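Local coordinates for arginine--tRNA ligase (Campylobacter jejuni, PDB 3FNR), which catalyses the ATP-dependent attachment of L-arginine to its cognate tRNA, releasing AMP and diphosphate, at residues 33-38 and 225-230. The protein carries 1 engineered substitution. Numbering follows the deposited sequence.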
ATOM      1  N   LEU A  33      -6.706  -9.882   8.290  1.00 30.77           N
ATOM      2  CA  LEU A  33      -7.515  -9.003   7.463  1.00 30.72           C
ATOM      3  C   LEU A  33      -6.981  -7.581   7.526  1.00 31.87           C
ATOM      4  O   LEU A  33      -7.074  -6.917   8.563  1.00 37.90           O
ATOM      5  CB  LEU A  33      -8.998  -9.026   7.883  1.00 31.47           C
ATOM      6  CG  LEU A  33      -9.948  -8.070   7.130  1.00 35.76           C
ATOM      7  CD1 LEU A  33     -10.008  -8.396   5.638  1.00 34.73           C
ATOM      8  CD2 LEU A  33     -11.350  -8.090   7.733  1.00 35.79           C
ATOM      9  N   LEU A  34      -6.452  -7.101   6.403  1.00 33.97           N
ATOM     10  CA  LEU A  34      -5.949  -5.731   6.315  1.00 28.98           C
ATOM     11  C   LEU A  34      -6.954  -4.808   5.643  1.00 32.89           C
ATOM     12  O   LEU A  34      -7.362  -5.037   4.502  1.00 29.53           O
ATOM     13  CB  LEU A  34      -4.639  -5.700   5.514  1.00 32.03           C
ATOM     14  CG  LEU A  34      -3.520  -4.652   5.623  1.00 37.05           C
ATOM     15  CD1 LEU A  34      -2.888  -4.458   4.245  1.00 29.89           C
ATOM     16  CD2 LEU A  34      -3.916  -3.310   6.214  1.00 41.35           C
ATOM     17  N   GLU A  35      -7.324  -3.741   6.334  1.00 29.38           N
ATOM     18  CA  GLU A  35      -8.123  -2.708   5.711  1.00 36.42           C
ATOM     19  C   GLU A  35      -7.259  -1.480   5.609  1.00 37.28           C
ATOM     20  O   GLU A  35      -6.763  -0.982   6.623  1.00 37.13           O
ATOM     21  CB  GLU A  35      -9.379  -2.388   6.517  1.00 35.88           C
ATOM     22  CG  GLU A  35     -10.219  -1.263   5.895  1.00 35.14           C
ATOM     23  CD  GLU A  35     -10.553  -0.160   6.891  1.00 44.34           C
ATOM     24  OE1 GLU A  35     -10.741  -0.469   8.091  1.00 37.25           O
ATOM     25  OE2 GLU A  35     -10.620   1.022   6.480  1.00 35.49           O
ATOM     26  N   TYR A  36      -7.072  -1.002   4.384  1.00 34.51           N
ATOM     27  CA  TYR A  36      -6.221   0.151   4.147  1.00 36.13           C
ATOM     28  C   TYR A  36      -6.693   1.023   2.990  1.00 35.52           C
ATOM     29  O   TYR A  36      -7.575   0.630   2.221  1.00 34.26           O
ATOM     30  CB  TYR A  36      -4.750  -0.274   3.997  1.00 33.76           C
ATOM     31  CG  TYR A  36      -4.355  -0.971   2.698  1.00 33.21           C
ATOM     32  CD1 TYR A  36      -4.911  -2.200   2.323  1.00 28.63           C
ATOM     33  CD2 TYR A  36      -3.381  -0.418   1.875  1.00 35.95           C
ATOM     34  CE1 TYR A  36      -4.522  -2.843   1.150  1.00 31.88           C
ATOM     35  CE2 TYR A  36      -2.993  -1.041   0.697  1.00 33.06           C
ATOM     36  CZ  TYR A  36      -3.560  -2.249   0.342  1.00 35.67           C
ATOM     37  OH  TYR A  36      -3.146  -2.852  -0.819  1.00 34.42           O
ATOM     38  N   VAL A  37      -6.070   2.199   2.885  1.00 32.95           N
ATOM     39  CA  VAL A  37      -6.424   3.275   1.955  1.00 33.12           C
ATOM     40  C   VAL A  37      -7.776   3.866   2.345  1.00 35.46           C
ATOM     41  O   VAL A  37      -7.808   4.894   3.023  1.00 41.12           O
ATOM     42  CB  VAL A  37      -6.347   2.889   0.428  1.00 32.72           C
ATOM     43  CG1 VAL A  37      -6.452   4.134  -0.436  1.00 22.08           C
ATOM     44  CG2 VAL A  37      -5.039   2.161   0.098  1.00 30.52           C
ATOM     45  N   SER A  38      -8.868   3.215   1.929  1.00 36.82           N
ATOM     46  CA  SER A  38     -10.243   3.601   2.294  1.00 37.03           C
ATOM     47  C   SER A  38     -10.523   5.089   2.166  1.00 38.26           C
ATOM     48  O   SER A  38     -11.080   5.695   3.071  1.00 40.64           O
ATOM     49  CB  SER A  38     -10.576   3.151   3.721  1.00 36.43           C
ATOM     50  OG  SER A  38     -10.519   1.740   3.833  1.00 32.21           O
ATOM     51  N   VAL A 225     -19.545  -0.365  14.112  1.00 29.87           N
ATOM     52  CA  VAL A 225     -20.349  -1.325  13.324  1.00 30.22           C
ATOM     53  C   VAL A 225     -19.499  -2.096  12.307  1.00 35.21           C
ATOM     54  O   VAL A 225     -19.551  -3.323  12.260  1.00 38.83           O
ATOM     55  CB  VAL A 225     -21.514  -0.599  12.577  1.00 35.17           C
ATOM     56  CG1 VAL A 225     -22.200  -1.515  11.566  1.00 39.55           C
ATOM     57  CG2 VAL A 225     -22.538  -0.042  13.565  1.00 31.32           C
ATOM     58  N   TYR A 226     -18.714  -1.367  11.514  1.00 31.82           N
ATOM     59  CA  TYR A 226     -17.828  -1.970  10.520  1.00 31.95           C
ATOM     60  C   TYR A 226     -16.788  -2.871  11.176  1.00 31.54           C
ATOM     61  O   TYR A 226     -16.567  -4.007  10.746  1.00 34.11           O
ATOM     62  CB  TYR A 226     -17.128  -0.878   9.698  1.00 29.86           C
ATOM     63  CG  TYR A 226     -16.162  -1.417   8.673  1.00 30.58           C
ATOM     64  CD1 TYR A 226     -16.538  -2.449   7.816  1.00 29.79           C
ATOM     65  CD2 TYR A 226     -14.875  -0.887   8.545  1.00 31.87           C
ATOM     66  CE1 TYR A 226     -15.663  -2.959   6.882  1.00 39.57           C
ATOM     67  CE2 TYR A 226     -13.986  -1.391   7.593  1.00 36.09           C
ATOM     68  CZ  TYR A 226     -14.392  -2.429   6.771  1.00 36.13           C
ATOM     69  OH  TYR A 226     -13.549  -2.942   5.821  1.00 33.19           O
ATOM     70  N   HIS A 227     -16.152  -2.357  12.222  1.00 30.34           N
ATOM     71  CA  HIS A 227     -15.132  -3.114  12.931  1.00 31.78           C
ATOM     72  C   HIS A 227     -15.670  -4.370  13.606  1.00 33.77           C
ATOM     73  O   HIS A 227     -14.980  -5.397  13.641  1.00 35.55           O
ATOM     74  CB  HIS A 227     -14.389  -2.213  13.903  1.00 32.89           C
ATOM     75  CG  HIS A 227     -13.282  -1.444  13.258  1.00 40.00           C
ATOM     76  ND1 HIS A 227     -13.492  -0.263  12.577  1.00 40.17           N
ATOM     77  CD2 HIS A 227     -11.958  -1.711  13.155  1.00 41.62           C
ATOM     78  CE1 HIS A 227     -12.341   0.175  12.101  1.00 42.60           C
ATOM     79  NE2 HIS A 227     -11.395  -0.685  12.438  1.00 47.08           N
ATOM     80  N   LYS A 228     -16.907  -4.298  14.102  1.00 29.79           N
ATOM     81  CA  LYS A 228     -17.597  -5.463  14.657  1.00 32.21           C
ATOM     82  C   LYS A 228     -17.714  -6.574  13.610  1.00 34.57           C
ATOM     83  O   LYS A 228     -17.449  -7.739  13.902  1.00 41.05           O
ATOM     84  CB  LYS A 228     -18.991  -5.073  15.161  1.00 30.24           C
ATOM     85  CG  LYS A 228     -19.763  -6.241  15.793  1.00 33.21           C
ATOM     86  CD  LYS A 228     -21.163  -5.829  16.206  1.00 40.28           C
ATOM     87  CE  LYS A 228     -21.964  -7.021  16.692  1.00 40.75           C
ATOM     88  NZ  LYS A 228     -22.481  -7.814  15.545  1.00 43.54           N
ATOM     89  N   ASP A 229     -18.125  -6.203  12.400  1.00 30.17           N
ATOM     90  CA  ASP A 229     -18.118  -7.126  11.260  1.00 35.74           C
ATOM     91  C   ASP A 229     -16.705  -7.679  10.974  1.00 31.58           C
ATOM     92  O   ASP A 229     -16.523  -8.892  10.990  1.00 41.93           O
ATOM     93  CB  ASP A 229     -18.716  -6.443  10.029  1.00 27.68           C
ATOM     94  CG  ASP A 229     -18.636  -7.304   8.759  1.00 36.35           C
ATOM     95  OD1 ASP A 229     -18.519  -8.542   8.831  1.00 36.01           O
ATOM     96  OD2 ASP A 229     -18.712  -6.721   7.665  1.00 26.45           O
ATOM     97  N   LYS A 230     -15.714  -6.811  10.753  1.00 32.62           N
ATOM     98  CA  LYS A 230     -14.327  -7.279  10.478  1.00 31.33           C
ATOM     99  C   LYS A 230     -13.758  -8.248  11.522  1.00 36.16           C
ATOM    100  O   LYS A 230     -13.134  -9.254  11.168  1.00 35.96           O
ATOM    101  CB  LYS A 230     -13.358  -6.110  10.328  1.00 30.29           C
ATOM    102  CG  LYS A 230     -13.535  -5.272   9.085  1.00 29.44           C
ATOM    103  CD  LYS A 230     -12.312  -4.380   8.865  1.00 24.24           C
ATOM    104  CE  LYS A 230     -12.101  -3.437  10.011  1.00 22.65           C
ATOM    105  NZ  LYS A 230     -10.944  -2.513   9.785  1.00 33.31           N
TER
HETATM  106  O   HOH W   1      -8.709  -4.598   9.562  1.00 35.77           O
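Lys-230 reaches from helix 219-231 between Leu-33 and the aromatic rings of Tyr-226 and His-227 to the carboxylate of Glu-35. Its CB and CG both lie 3.8 Å from CD2 of Leu-33, and the two side chains cross at about a right angle. CG also sits above one face of the Tyr-226 ring, offset toward the rim. CD stays against the same Leu-33 methyl at 4.0 Å. A bend at chi3 (-61°) places CE, which covers part of one face of the His-227 imidazole. NZ then closes a salt bridge of 2.7 Å with OE1 of Glu-35, on its anti lone pair, and donates to a water 3.1 Å away that also lies within hydrogen-bonding distance of Leu-33 O. Strand 31-35 runs parallel to both 69-76 and 237-243 in the nucleotide-binding fold of class I synthetases, and helix 219-231 leads into strand 237-243, whose Asn-240 offers OD1 to Lys-230 NZ in a weak hydrogen bond. The other carboxylate oxygen, OE2, accepts from Ser-38 OG at 2.7 Å, again through an anti lone pair, just ahead of the HIGH motif. Tyr-226 turns its edge to the carboxylate, with CE2 3.4 Å from Glu-35 OE1, while its hydroxyl is hydrogen-bonded to Glu-73.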